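Local coordinates for predicted DNA-binding transcriptional regulator (Aliivibrio fischeri ES114, PDB 7DWN), which probably acts as a LysR-type transcription factor that binds regulatory DNA and controls the expression of target genes, at residues A[171-185]-A[251-263]. Residues are numbered along the deposited sequence; the frame is centred on the assembly and turned at random.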
# COMPACT_ATOMS: atom_id res chain seq x y z
N PRO A 171 -7.66 9.59 41.64
CA PRO A 171 -9.04 9.07 41.67
C PRO A 171 -9.96 10.09 42.34
O PRO A 171 -9.77 10.44 43.51
CB PRO A 171 -8.92 7.79 42.49
CG PRO A 171 -7.73 8.02 43.37
CD PRO A 171 -6.78 8.88 42.58
N VAL A 172 -10.94 10.57 41.58
CA VAL A 172 -11.78 11.66 42.04
C VAL A 172 -13.25 11.30 41.89
O VAL A 172 -13.64 10.48 41.05
CB VAL A 172 -11.48 12.98 41.29
CG1 VAL A 172 -10.07 13.45 41.60
CG2 VAL A 172 -11.69 12.80 39.80
N SER A 173 -14.06 11.96 42.73
CA SER A 173 -15.51 11.87 42.73
C SER A 173 -16.11 13.27 42.76
O SER A 173 -15.49 14.22 43.24
CB SER A 173 -16.05 11.10 43.93
OG SER A 173 -15.42 9.85 44.07
N ALA A 174 -17.34 13.36 42.27
CA ALA A 174 -18.11 14.58 42.41
C ALA A 174 -18.41 14.86 43.89
O ALA A 174 -18.39 13.96 44.73
CB ALA A 174 -19.42 14.48 41.63
N CYS A 175 -18.68 16.12 44.19
CA CYS A 175 -18.97 16.54 45.55
C CYS A 175 -20.29 17.29 45.60
O CYS A 175 -20.66 17.99 44.66
CB CYS A 175 -17.86 17.44 46.11
SG CYS A 175 -16.47 16.53 46.80
N ASP A 176 -21.00 17.12 46.71
CA ASP A 176 -22.24 17.85 46.91
C ASP A 176 -21.97 19.34 47.06
O ASP A 176 -20.82 19.79 47.11
CB ASP A 176 -22.99 17.31 48.13
CG ASP A 176 -22.13 17.25 49.38
OD1 ASP A 176 -21.67 18.32 49.84
OD2 ASP A 176 -21.93 16.14 49.90
N GLU A 177 -23.05 20.12 47.12
CA GLU A 177 -22.92 21.56 47.23
C GLU A 177 -22.20 21.96 48.52
O GLU A 177 -21.43 22.92 48.54
CB GLU A 177 -24.30 22.22 47.16
CG GLU A 177 -25.20 21.69 46.05
CD GLU A 177 -24.76 22.11 44.65
OE1 GLU A 177 -23.74 22.82 44.53
OE2 GLU A 177 -25.45 21.74 43.68
N MET A 178 -22.44 21.22 49.61
CA MET A 178 -21.67 21.46 50.83
C MET A 178 -20.22 21.04 50.66
O MET A 178 -19.33 21.63 51.27
CB MET A 178 -22.30 20.72 52.01
CG MET A 178 -23.67 21.25 52.40
SD MET A 178 -23.65 23.03 52.63
CE MET A 178 -22.56 23.19 54.04
N GLY A 179 -19.95 20.03 49.83
CA GLY A 179 -18.60 19.57 49.61
C GLY A 179 -18.26 18.31 50.39
O GLY A 179 -17.86 18.38 51.55
N LYS A 180 -18.42 17.16 49.74
CA LYS A 180 -18.21 15.84 50.33
C LYS A 180 -18.20 14.79 49.23
O LYS A 180 -18.97 14.90 48.27
CB LYS A 180 -19.30 15.52 51.36
CG LYS A 180 -18.89 15.69 52.81
CD LYS A 180 -19.78 16.66 53.56
CE LYS A 180 -19.40 16.69 55.04
NZ LYS A 180 -20.23 17.61 55.86
N PRO A 181 -17.35 13.76 49.33
CA PRO A 181 -17.29 12.74 48.27
C PRO A 181 -18.59 11.96 48.17
O PRO A 181 -19.02 11.32 49.13
CB PRO A 181 -16.12 11.85 48.70
CG PRO A 181 -15.98 12.07 50.17
CD PRO A 181 -16.38 13.50 50.41
N ILE A 182 -19.23 12.03 47.00
CA ILE A 182 -20.47 11.29 46.77
C ILE A 182 -20.18 9.79 46.72
O ILE A 182 -20.93 8.98 47.27
CB ILE A 182 -21.15 11.79 45.49
CG1 ILE A 182 -21.54 13.26 45.65
CG2 ILE A 182 -22.37 10.94 45.16
CD1 ILE A 182 -21.93 13.93 44.36
N TYR A 183 -19.10 9.41 46.05
CA TYR A 183 -18.63 8.04 46.06
C TYR A 183 -17.34 7.96 46.87
O TYR A 183 -16.67 8.97 47.11
CB TYR A 183 -18.39 7.52 44.64
CG TYR A 183 -19.56 7.74 43.72
CD1 TYR A 183 -20.69 6.94 43.80
CD2 TYR A 183 -19.54 8.76 42.77
CE1 TYR A 183 -21.77 7.14 42.96
CE2 TYR A 183 -20.61 8.96 41.92
CZ TYR A 183 -21.72 8.15 42.02
OH TYR A 183 -22.80 8.35 41.18
N ASP A 184 -17.00 6.75 47.30
CA ASP A 184 -15.87 6.57 48.19
C ASP A 184 -15.44 5.11 48.16
O ASP A 184 -16.10 4.26 47.56
CB ASP A 184 -16.21 7.03 49.60
CG ASP A 184 -16.83 5.93 50.43
OD1 ASP A 184 -16.08 5.06 50.88
OD2 ASP A 184 -18.07 5.92 50.60
N PHE A 185 -14.34 4.82 48.86
CA PHE A 185 -13.80 3.47 48.95
C PHE A 185 -13.92 2.85 50.34
O PHE A 185 -13.50 1.70 50.53
CB PHE A 185 -12.32 3.46 48.52
CG PHE A 185 -12.11 3.76 47.06
CD1 PHE A 185 -12.41 2.81 46.09
CD2 PHE A 185 -11.58 4.98 46.66
CE1 PHE A 185 -12.22 3.08 44.75
CE2 PHE A 185 -11.38 5.25 45.31
CZ PHE A 185 -11.70 4.31 44.36
N GLN A 251 -12.40 24.75 43.27
CA GLN A 251 -13.80 25.08 43.51
C GLN A 251 -14.52 24.00 44.31
O GLN A 251 -15.74 24.11 44.52
CB GLN A 251 -14.52 25.33 42.18
CG GLN A 251 -13.99 26.53 41.42
CD GLN A 251 -14.54 26.62 40.01
OE1 GLN A 251 -15.18 25.69 39.52
NE2 GLN A 251 -14.30 27.75 39.34
N LYS A 252 -13.81 22.96 44.75
CA LYS A 252 -14.32 21.87 45.58
C LYS A 252 -15.48 21.12 44.94
O LYS A 252 -16.16 20.34 45.62
CB LYS A 252 -14.73 22.36 46.97
CG LYS A 252 -13.58 22.46 47.97
CD LYS A 252 -12.68 23.65 47.68
CE LYS A 252 -11.46 23.66 48.59
NZ LYS A 252 -10.49 24.73 48.19
N LYS A 253 -15.73 21.32 43.64
CA LYS A 253 -16.75 20.54 42.96
C LYS A 253 -16.36 19.07 42.87
O LYS A 253 -17.23 18.19 42.92
CB LYS A 253 -17.00 21.10 41.56
CG LYS A 253 -17.39 22.57 41.55
CD LYS A 253 -17.67 23.05 40.13
CE LYS A 253 -18.16 24.49 40.13
NZ LYS A 253 -19.38 24.65 40.98
N VAL A 254 -15.07 18.79 42.73
CA VAL A 254 -14.54 17.44 42.68
C VAL A 254 -13.59 17.26 43.86
O VAL A 254 -13.05 18.23 44.40
CB VAL A 254 -13.83 17.14 41.34
CG1 VAL A 254 -12.40 17.68 41.36
CG2 VAL A 254 -13.85 15.66 41.02
N ALA A 255 -13.40 16.01 44.27
CA ALA A 255 -12.48 15.75 45.37
C ALA A 255 -11.78 14.42 45.18
O ALA A 255 -12.35 13.46 44.64
CB ALA A 255 -13.18 15.77 46.73
N ILE A 256 -10.53 14.38 45.63
CA ILE A 256 -9.77 13.14 45.68
C ILE A 256 -10.33 12.26 46.78
O ILE A 256 -10.54 12.71 47.92
CB ILE A 256 -8.28 13.43 45.91
CG1 ILE A 256 -7.78 14.51 44.94
CG2 ILE A 256 -7.46 12.15 45.75
CD1 ILE A 256 -6.36 14.96 45.22
N ILE A 257 -10.58 10.99 46.46
CA ILE A 257 -11.20 10.05 47.38
C ILE A 257 -10.32 8.85 47.67
O ILE A 257 -10.71 7.99 48.47
CB ILE A 257 -12.57 9.58 46.86
CG1 ILE A 257 -12.39 8.70 45.63
CG2 ILE A 257 -13.45 10.78 46.53
CD1 ILE A 257 -13.58 7.82 45.34
N GLY A 258 -9.16 8.75 47.04
CA GLY A 258 -8.32 7.59 47.18
C GLY A 258 -7.20 7.77 48.19
O GLY A 258 -6.90 8.86 48.65
N GLU A 259 -6.60 6.64 48.55
CA GLU A 259 -5.36 6.65 49.31
C GLU A 259 -4.23 7.19 48.44
O GLU A 259 -4.32 7.23 47.21
CB GLU A 259 -5.04 5.23 49.80
CG GLU A 259 -3.93 5.12 50.83
CD GLU A 259 -3.78 3.70 51.35
OE1 GLU A 259 -4.66 2.87 51.07
OE2 GLU A 259 -2.77 3.42 52.03
N GLN A 260 -3.16 7.65 49.10
CA GLN A 260 -2.02 8.17 48.35
C GLN A 260 -1.42 7.10 47.43
O GLN A 260 -0.89 7.42 46.36
CB GLN A 260 -0.95 8.70 49.31
CG GLN A 260 0.18 9.46 48.62
CD GLN A 260 -0.28 10.77 48.01
OE1 GLN A 260 -1.16 11.44 48.54
NE2 GLN A 260 0.32 11.14 46.88
N SER A 261 -1.51 5.83 47.83
CA SER A 261 -1.05 4.75 46.97
C SER A 261 -1.94 4.57 45.74
O SER A 261 -1.53 3.90 44.79
CB SER A 261 -0.98 3.44 47.76
OG SER A 261 -2.23 3.16 48.38
N LEU A 262 -3.15 5.14 45.74
CA LEU A 262 -4.00 5.10 44.56
C LEU A 262 -3.66 6.20 43.56
O LEU A 262 -4.02 6.08 42.38
CB LEU A 262 -5.47 5.21 44.96
CG LEU A 262 -6.04 4.05 45.79
CD1 LEU A 262 -7.53 4.25 46.04
CD2 LEU A 262 -5.77 2.72 45.11
N ARG A 263 -2.99 7.26 44.00
CA ARG A 263 -2.53 8.30 43.08
C ARG A 263 -1.38 7.76 42.25
O ARG A 263 -0.35 7.34 42.79
CB ARG A 263 -2.10 9.54 43.87
CG ARG A 263 -3.19 10.15 44.74
CD ARG A 263 -2.68 11.39 45.46
NE ARG A 263 -3.74 12.14 46.12
CZ ARG A 263 -4.08 12.00 47.40
NH1 ARG A 263 -3.44 11.12 48.16
NH2 ARG A 263 -5.06 12.72 47.91
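The carbonyl oxygen of S173 is gripped from the opposite strand by A255 N at 2.9 Å, supported by a CA-H...O contact from V254. A255 O returns the grip, taking S173 N at 3.0 Å, with V172 CA as a second, CH-type partner. Two residues further along, I257 N binds P171 O nearly straight (168° at the hydrogen), while at the other end C175 N reaches K253 O only weakly.

V172 and I256 form a non-hydrogen-bonded pair, and these beta-branched residues cover the backbone on their shared face. V254 CB points away from the neighbouring strand, yet CG2, anti to its own backbone N, turns back to lie 3.6 Å from V172 CB. L249 of helix 246-250 packs on V254 and I256, and L240 on V172. These antiparallel strands belong to the LysR substrate-binding domain, of periplasmic-binding-protein type: 254-256 pairs with the end of the long strand 160-174 soon after helix 246-250, which closes in a Schellman motif at K252, and the backbone of V172 bonds to A238 in strand 238-241.

On the face carrying S173 and A255, the small A255 leaves room for C175 SG, 3.4 Å from its CB. Just beyond the strand, I257 fills the bend formed by 181-185: CG2 rests against P181 CB, whereas CG1, held between backbone N and carbonyl carbon (chi1 69°), sends CD1 tightly against S173 OG and to within 3.4 Å of F185 CE2. That hydroxyl also makes a weak bond to Y183 O. The F185 ring receives L262 CD1 over one face and I257 O in plane at its edge. G258, lacking a side chain, lets P171 CG approach its CA to 3.9 Å, and L262 CB abuts the same proline ring.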